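Replicase polyprotein 1a (Avian infectious bronchitis virus, PDB 3LD1) supplies coronavirus non-structural proteins by proteolytic processing; this fragment, Nsp2a, is a part of non-structural protein 2 whose precise role is unknown. Local coordinates at residues A[256-261]-A[265-270]; A[326-331]-A[337-342]. The protein carries 3 engineered substitutions. All coordinates share one frame; numbering follows the deposited sequence.

Contact 1: residues A[256-261]-A[265-270]; sequences TTFAFF and AVKIVD. Engineered in segment 256-261: Phe258 (natural residue Leu).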
ATOM      1  N   THR A 256      14.178  21.417   3.588  1.00 52.78           N
ATOM      2  CA  THR A 256      13.415  22.477   2.897  1.00 52.32           C
ATOM      3  C   THR A 256      12.584  23.435   3.863  1.00 51.41           C
ATOM      4  O   THR A 256      13.037  23.785   4.931  1.00 49.31           O
ATOM      5  CB  THR A 256      12.623  21.662   1.949  1.00 52.43           C
ATOM      6  OG1 THR A 256      13.549  21.283   0.932  1.00 57.34           O
ATOM      7  CG2 THR A 256      11.435  22.331   1.356  1.00 52.73           C
ATOM      8  N   THR A 257      11.380  23.842   3.481  1.00 52.55           N
ATOM      9  CA  THR A 257      10.465  24.605   4.331  1.00 52.05           C
ATOM     10  C   THR A 257       9.720  23.690   5.376  1.00 52.00           C
ATOM     11  O   THR A 257       8.683  24.088   5.960  1.00 52.28           O
ATOM     12  CB  THR A 257       9.451  25.362   3.431  1.00 53.51           C
ATOM     13  OG1 THR A 257       8.955  24.495   2.390  1.00 51.80           O
ATOM     14  CG2 THR A 257      10.103  26.604   2.756  1.00 54.56           C
ATOM     15  N   PHE A 258      10.231  22.477   5.622  1.00 50.12           N
ATOM     16  CA  PHE A 258       9.475  21.498   6.391  1.00 48.74           C
ATOM     17  C   PHE A 258      10.252  21.001   7.555  1.00 47.18           C
ATOM     18  O   PHE A 258      11.473  20.963   7.467  1.00 46.46           O
ATOM     19  CB  PHE A 258       9.068  20.279   5.527  1.00 49.27           C
ATOM     20  CG  PHE A 258       8.087  20.610   4.454  1.00 49.21           C
ATOM     21  CD1 PHE A 258       8.505  20.748   3.134  1.00 50.92           C
ATOM     22  CD2 PHE A 258       6.745  20.796   4.764  1.00 49.82           C
ATOM     23  CE1 PHE A 258       7.608  21.077   2.118  1.00 51.11           C
ATOM     24  CE2 PHE A 258       5.822  21.133   3.783  1.00 51.31           C
ATOM     25  CZ  PHE A 258       6.245  21.290   2.451  1.00 54.09           C
ATOM     26  N   ALA A 259       9.518  20.556   8.595  1.00 45.41           N
ATOM     27  CA  ALA A 259      10.076  19.898   9.785  1.00 44.04           C
ATOM     28  C   ALA A 259       9.337  18.609  10.141  1.00 44.05           C
ATOM     29  O   ALA A 259       8.109  18.537  10.043  1.00 44.10           O
ATOM     30  CB  ALA A 259      10.049  20.819  10.962  1.00 43.12           C
ATOM     31  N   PHE A 260      10.088  17.625  10.612  1.00 42.96           N
ATOM     32  CA  PHE A 260       9.558  16.318  10.753  1.00 43.21           C
ATOM     33  C   PHE A 260       9.857  15.827  12.143  1.00 44.35           C
ATOM     34  O   PHE A 260      10.990  15.417  12.430  1.00 43.35           O
ATOM     35  CB  PHE A 260      10.231  15.409   9.721  1.00 43.19           C
ATOM     36  CG  PHE A 260       9.767  15.661   8.325  1.00 42.81           C
ATOM     37  CD1 PHE A 260      10.370  16.612   7.539  1.00 45.53           C
ATOM     38  CD2 PHE A 260       8.701  14.948   7.794  1.00 45.91           C
ATOM     39  CE1 PHE A 260       9.898  16.868   6.238  1.00 47.67           C
ATOM     40  CE2 PHE A 260       8.202  15.204   6.502  1.00 45.37           C
ATOM     41  CZ  PHE A 260       8.795  16.152   5.719  1.00 45.51           C
ATOM     42  N   PHE A 261       8.814  15.883  12.978  1.00 44.78           N
ATOM     43  CA  PHE A 261       8.874  15.613  14.376  1.00 44.89           C
ATOM     44  C   PHE A 261       8.518  14.160  14.585  1.00 47.39           C
ATOM     45  O   PHE A 261       8.365  13.424  13.619  1.00 47.96           O
ATOM     46  CB  PHE A 261       7.887  16.540  15.026  1.00 44.19           C
ATOM     47  CG  PHE A 261       8.447  17.923  15.286  1.00 43.38           C
ATOM     48  CD1 PHE A 261       8.027  19.007  14.553  1.00 37.59           C
ATOM     49  CD2 PHE A 261       9.457  18.118  16.256  1.00 41.77           C
ATOM     50  CE1 PHE A 261       8.583  20.278  14.771  1.00 40.03           C
ATOM     51  CE2 PHE A 261       9.993  19.359  16.466  1.00 42.06           C
ATOM     52  CZ  PHE A 261       9.561  20.444  15.698  1.00 40.30           C
ATOM     53  N   ALA A 265       4.445  16.116  10.435  1.00 42.98           N
ATOM     54  CA  ALA A 265       5.187  17.021   9.616  1.00 42.46           C
ATOM     55  C   ALA A 265       4.524  18.357   9.637  1.00 42.96           C
ATOM     56  O   ALA A 265       3.283  18.429   9.466  1.00 43.47           O
ATOM     57  CB  ALA A 265       5.221  16.561   8.219  1.00 42.23           C
ATOM     58  N   VAL A 266       5.330  19.410   9.785  1.00 41.63           N
ATOM     59  CA  VAL A 266       4.798  20.742   9.706  1.00 40.67           C
ATOM     60  C   VAL A 266       5.634  21.487   8.742  1.00 42.46           C
ATOM     61  O   VAL A 266       6.836  21.217   8.651  1.00 43.48           O
ATOM     62  CB  VAL A 266       4.984  21.463  11.038  1.00 40.51           C
ATOM     63  CG1 VAL A 266       4.195  20.771  12.166  1.00 36.01           C
ATOM     64  CG2 VAL A 266       6.536  21.645  11.396  1.00 35.50           C
ATOM     65  N   LYS A 267       5.050  22.459   8.062  1.00 43.26           N
ATOM     66  CA  LYS A 267       5.847  23.513   7.485  1.00 44.32           C
ATOM     67  C   LYS A 267       6.185  24.618   8.488  1.00 46.14           C
ATOM     68  O   LYS A 267       5.332  25.004   9.363  1.00 45.77           O
ATOM     69  CB  LYS A 267       5.172  24.200   6.327  1.00 44.89           C
ATOM     70  CG  LYS A 267       3.726  24.028   6.144  1.00 46.06           C
ATOM     71  CD  LYS A 267       3.406  24.655   4.774  1.00 51.78           C
ATOM     72  CE  LYS A 267       4.236  25.957   4.561  1.00 54.55           C
ATOM     73  NZ  LYS A 267       5.453  25.764   3.662  1.00 61.28           N
ATOM     74  N   ILE A 268       7.424  25.113   8.326  1.00 45.44           N
ATOM     75  CA  ILE A 268       7.957  26.190   9.082  1.00 44.91           C
ATOM     76  C   ILE A 268       7.547  27.453   8.355  1.00 44.51           C
ATOM     77  O   ILE A 268       7.812  27.597   7.186  1.00 45.39           O
ATOM     78  CB  ILE A 268       9.486  26.127   9.067  1.00 45.08           C
ATOM     79  CG1 ILE A 268      10.007  24.786   9.551  1.00 45.72           C
ATOM     80  CG2 ILE A 268      10.083  27.231   9.920  1.00 45.06           C
ATOM     81  CD1 ILE A 268      11.133  24.310   8.595  1.00 52.84           C
ATOM     82  N   VAL A 269       6.960  28.400   9.038  1.00 43.58           N
ATOM     83  CA  VAL A 269       6.696  29.648   8.366  1.00 44.44           C
ATOM     84  C   VAL A 269       7.438  30.773   9.072  1.00 46.15           C
ATOM     85  O   VAL A 269       7.387  30.883  10.341  1.00 45.34           O
ATOM     86  CB  VAL A 269       5.172  29.954   8.240  1.00 44.35           C
ATOM     87  CG1 VAL A 269       4.294  28.696   8.460  1.00 40.86           C
ATOM     88  CG2 VAL A 269       4.761  30.937   9.195  1.00 44.95           C
ATOM     89  N   ASP A 270       8.169  31.578   8.270  1.00 46.80           N
ATOM     90  CA  ASP A 270       8.902  32.683   8.818  1.00 47.06           C
ATOM     91  C   ASP A 270       7.906  33.760   9.131  1.00 45.62           C
ATOM     92  O   ASP A 270       6.956  33.901   8.441  1.00 45.94           O
ATOM     93  CB  ASP A 270       9.913  33.232   7.829  1.00 48.49           C
ATOM     94  CG  ASP A 270      10.998  32.221   7.441  1.00 53.31           C
ATOM     95  OD1 ASP A 270      11.687  32.546   6.448  1.00 56.06           O
ATOM     96  OD2 ASP A 270      11.186  31.151   8.097  1.00 55.33           O
TER
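A beta hairpin forms here, its first strand 258-260 turning back through a short connection into strand 265-269, and Ala259 faces Val266 at its hydrogen-bonded pair. Ala259 N donates to Val266 O at 2.8 Å in a nearly straight bond (N-H...O 168°), and the return bond from Val266 N reaches Ala259 O at 2.9 Å. Beyond them Ile268 N binds Thr257 O at 2.9 Å. On the face shared by Ala259 and Val266, the methyl of Ala259 meets Val266 CG2 at 3.6 Å. That branch, held between the backbone N and the carbonyl carbon of Val266, also touches the rim of the Phe261 ring at CE1. Back on the side of the Ala259 methyl, Ile268 reaches over the first strand, its CD1 3.5 Å from Phe258 O, while CG1 approaches that methyl.

The hairpin supplies the two middle strands of a four-stranded antiparallel sheet: strand 253-255 flanks Phe260 and strand 281-285 flanks Ala265 and Lys267. Phe258, Phe260, Ala265 and Lys267 project from the other face. The Phe260 ring brings CE2 to within 3.7 Å of Ala265 CB, and it also packs edge-to-face with Phe242. The ring of Phe258, an engineered residue in place of leucine, lies across the root of Lys267, with CE2 4.0 Å from Lys267 CB; the edge of this ring is turned to Val266 O. Past it the Lys267 chain bends at chi3 (-39°) and runs alongside Thr257.

Contact 2: residues A[326-331]-A[337-342]; sequences LCYVFK and YAAPLS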
ATOM      1  N   LEU A 326       7.358  29.856  17.863  1.00 38.85           N
ATOM      2  CA  LEU A 326       6.156  29.918  18.679  1.00 40.19           C
ATOM      3  C   LEU A 326       5.829  28.525  19.139  1.00 41.85           C
ATOM      4  O   LEU A 326       5.486  27.648  18.316  1.00 42.46           O
ATOM      5  CB  LEU A 326       4.977  30.452  17.914  1.00 39.50           C
ATOM      6  CG  LEU A 326       4.053  31.480  18.559  1.00 43.85           C
ATOM      7  CD1 LEU A 326       2.644  31.353  17.974  1.00 45.22           C
ATOM      8  CD2 LEU A 326       3.981  31.426  20.065  1.00 43.61           C
ATOM      9  N   CYS A 327       5.993  28.293  20.451  1.00 41.58           N
ATOM     10  CA  CYS A 327       5.771  26.985  21.001  1.00 40.67           C
ATOM     11  C   CYS A 327       4.590  27.006  21.963  1.00 40.26           C
ATOM     12  O   CYS A 327       4.047  28.055  22.284  1.00 40.37           O
ATOM     13  CB  CYS A 327       7.012  26.497  21.727  1.00 41.16           C
ATOM     14  SG  CYS A 327       8.478  26.250  20.767  1.00 41.27           S
ATOM     15  N   TYR A 328       4.176  25.824  22.378  1.00 39.79           N
ATOM     16  CA  TYR A 328       3.194  25.622  23.409  1.00 38.92           C
ATOM     17  C   TYR A 328       3.989  25.266  24.622  1.00 40.37           C
ATOM     18  O   TYR A 328       4.984  24.511  24.560  1.00 40.07           O
ATOM     19  CB  TYR A 328       2.376  24.413  23.083  1.00 37.86           C
ATOM     20  CG  TYR A 328       1.314  24.063  24.107  1.00 39.26           C
ATOM     21  CD1 TYR A 328       0.155  24.852  24.233  1.00 33.84           C
ATOM     22  CD2 TYR A 328       1.457  22.918  24.945  1.00 36.21           C
ATOM     23  CE1 TYR A 328      -0.812  24.523  25.167  1.00 40.89           C
ATOM     24  CE2 TYR A 328       0.487  22.580  25.873  1.00 34.67           C
ATOM     25  CZ  TYR A 328      -0.651  23.382  25.985  1.00 39.18           C
ATOM     26  OH  TYR A 328      -1.657  23.060  26.878  1.00 38.22           O
ATOM     27  N   VAL A 329       3.492  25.750  25.749  1.00 41.82           N
ATOM     28  CA  VAL A 329       4.208  25.684  26.977  1.00 43.68           C
ATOM     29  C   VAL A 329       3.123  25.327  28.027  1.00 45.82           C
ATOM     30  O   VAL A 329       2.010  25.877  28.028  1.00 45.60           O
ATOM     31  CB  VAL A 329       4.957  27.050  27.094  1.00 43.91           C
ATOM     32  CG1 VAL A 329       4.242  28.111  27.920  1.00 41.77           C
ATOM     33  CG2 VAL A 329       6.304  26.886  27.436  1.00 45.03           C
ATOM     34  N   PHE A 330       3.424  24.362  28.887  1.00 47.48           N
ATOM     35  CA  PHE A 330       2.512  23.978  29.923  1.00 48.52           C
ATOM     36  C   PHE A 330       3.240  23.669  31.224  1.00 51.02           C
ATOM     37  O   PHE A 330       4.404  23.364  31.199  1.00 52.33           O
ATOM     38  CB  PHE A 330       1.671  22.783  29.471  1.00 47.95           C
ATOM     39  CG  PHE A 330       2.436  21.520  29.196  1.00 43.50           C
ATOM     40  CD1 PHE A 330       3.003  21.296  27.959  1.00 44.61           C
ATOM     41  CD2 PHE A 330       2.488  20.506  30.146  1.00 43.71           C
ATOM     42  CE1 PHE A 330       3.645  20.083  27.668  1.00 44.32           C
ATOM     43  CE2 PHE A 330       3.124  19.265  29.889  1.00 41.74           C
ATOM     44  CZ  PHE A 330       3.714  19.069  28.653  1.00 45.03           C
ATOM     45  N   LYS A 331       2.508  23.738  32.344  1.00 53.86           N
ATOM     46  CA  LYS A 331       2.961  23.444  33.715  1.00 54.29           C
ATOM     47  C   LYS A 331       2.439  22.060  34.202  1.00 55.57           C
ATOM     48  O   LYS A 331       1.305  21.680  33.961  1.00 54.88           O
ATOM     49  CB  LYS A 331       2.442  24.557  34.635  1.00 54.85           C
ATOM     50  CG  LYS A 331       3.245  24.818  35.921  1.00 54.20           C
ATOM     51  CD  LYS A 331       2.537  25.789  36.913  1.00 54.11           C
ATOM     52  CE  LYS A 331       3.376  25.901  38.262  1.00 56.05           C
ATOM     53  NZ  LYS A 331       2.696  26.623  39.380  1.00 54.48           N
ATOM     54  N   TYR A 337       6.958  22.772  30.848  1.00 49.55           N
ATOM     55  CA  TYR A 337       7.358  22.147  29.617  1.00 49.12           C
ATOM     56  C   TYR A 337       6.985  22.895  28.325  1.00 47.99           C
ATOM     57  O   TYR A 337       6.104  23.760  28.306  1.00 46.80           O
ATOM     58  CB  TYR A 337       6.818  20.758  29.589  1.00 48.85           C
ATOM     59  CG  TYR A 337       7.179  19.988  30.791  1.00 48.87           C
ATOM     60  CD1 TYR A 337       6.350  20.011  31.922  1.00 50.61           C
ATOM     61  CD2 TYR A 337       8.325  19.174  30.811  1.00 47.31           C
ATOM     62  CE1 TYR A 337       6.640  19.241  33.038  1.00 48.28           C
ATOM     63  CE2 TYR A 337       8.618  18.414  31.919  1.00 48.16           C
ATOM     64  CZ  TYR A 337       7.756  18.452  33.021  1.00 49.10           C
ATOM     65  OH  TYR A 337       8.017  17.717  34.151  1.00 54.24           O
ATOM     66  N   ALA A 338       7.698  22.556  27.256  1.00 46.32           N
ATOM     67  CA  ALA A 338       7.390  23.152  25.971  1.00 45.46           C
ATOM     68  C   ALA A 338       7.150  22.074  24.923  1.00 44.39           C
ATOM     69  O   ALA A 338       7.719  20.936  25.009  1.00 43.87           O
ATOM     70  CB  ALA A 338       8.512  24.056  25.521  1.00 45.36           C
ATOM     71  N   ALA A 339       6.347  22.446  23.914  1.00 42.17           N
ATOM     72  CA  ALA A 339       6.057  21.534  22.813  1.00 40.59           C
ATOM     73  C   ALA A 339       5.829  22.260  21.494  1.00 40.04           C
ATOM     74  O   ALA A 339       5.512  23.504  21.479  1.00 37.59           O
ATOM     75  CB  ALA A 339       4.882  20.651  23.140  1.00 40.73           C
ATOM     76  N   PRO A 340       6.037  21.521  20.366  1.00 38.87           N
ATOM     77  CA  PRO A 340       5.733  22.186  19.064  1.00 38.26           C
ATOM     78  C   PRO A 340       4.255  22.468  18.957  1.00 35.70           C
ATOM     79  O   PRO A 340       3.480  21.707  19.471  1.00 37.14           O
ATOM     80  CB  PRO A 340       6.279  21.221  18.003  1.00 38.43           C
ATOM     81  CG  PRO A 340       7.176  20.235  18.776  1.00 40.23           C
ATOM     82  CD  PRO A 340       6.584  20.174  20.198  1.00 39.15           C
ATOM     83  N   LEU A 341       3.880  23.590  18.375  1.00 34.42           N
ATOM     84  CA  LEU A 341       2.475  23.968  18.275  1.00 34.90           C
ATOM     85  C   LEU A 341       2.089  24.360  16.877  1.00 36.02           C
ATOM     86  O   LEU A 341       2.839  25.105  16.231  1.00 36.07           O
ATOM     87  CB  LEU A 341       2.231  25.199  19.179  1.00 35.30           C
ATOM     88  CG  LEU A 341       0.845  25.851  19.430  1.00 34.20           C
ATOM     89  CD1 LEU A 341      -0.181  24.872  20.007  1.00 33.22           C
ATOM     90  CD2 LEU A 341       0.857  27.188  20.304  1.00 34.33           C
ATOM     91  N   SER A 342       0.890  23.947  16.439  1.00 36.54           N
ATOM     92  CA  SER A 342       0.299  24.430  15.184  1.00 35.23           C
ATOM     93  C   SER A 342      -1.142  24.812  15.496  1.00 35.57           C
ATOM     94  O   SER A 342      -1.933  23.923  15.885  1.00 34.22           O
ATOM     95  CB  SER A 342       0.352  23.285  14.195  1.00 35.43           C
ATOM     96  OG  SER A 342      -0.508  23.510  13.103  1.00 36.73           O
TER
HETATM   97  O   HOH W   1       3.883  27.574  16.158  1.00 39.73           O
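With CG of Phe330 between its backbone N and carbonyl carbon (chi1 63°), the ring is laid under CB of Tyr337, a CH-pi contact over one face with CB 3.8 Å from the centroid; at Tyr337, CG anti to the carbonyl carbon (chi1 -53°) carries the tyrosine ring off to the side. The two rings, with centroids 5.4 Å apart and planes at 29°, are displaced so far that little of one lies over the other. Phe330 and Tyr337 also exchange two backbone hydrogen bonds, as do Tyr328 and Ala339.

These pairs join strands 325-332 and 335-342 into an antiparallel beta hairpin within a mixed sheet, where strand 316-322 flanks the first strand and strand 345-355 the second. Between the two bonded pairs, Val329 and Ala338 face the other way, and Val329 CG2 meets Ala338 CB at 4.1 Å. On the face of Phe330 and Tyr337, the Tyr328 ring turns its edge to Ala339 CB, and its hydroxyl is hydrogen-bonded to Glu314 O. Leu341 packs its CB 4.0 Å from Tyr328 CB, and its CD2 approaches Cys327 O. One water donates to both Leu326 O and Leu341 O, at 2.7 Å each, bridging the strands.

In the fold
Contacts 1 and 2 are two beta hairpins that follow one another in the chain, their centres about 16 Å apart on the same side of the chain's centre. They belong to different sheets, an antiparallel one for 256-261/265-270 and a mixed one for 326-331/337-342, and they meet where Phe261 CE2 packs against Pro340 CG at 3.7 Å. Phe261 also touches Leu347 and Asp349 of strand 345-355, the neighbour of strand 335-342. Strand 281-285, at one edge of the first sheet, provides a second connection: Ser342 OG is hydrogen-bonded to Val284 N. Close by, the backbone of Leu326 bonds with that of Lys280.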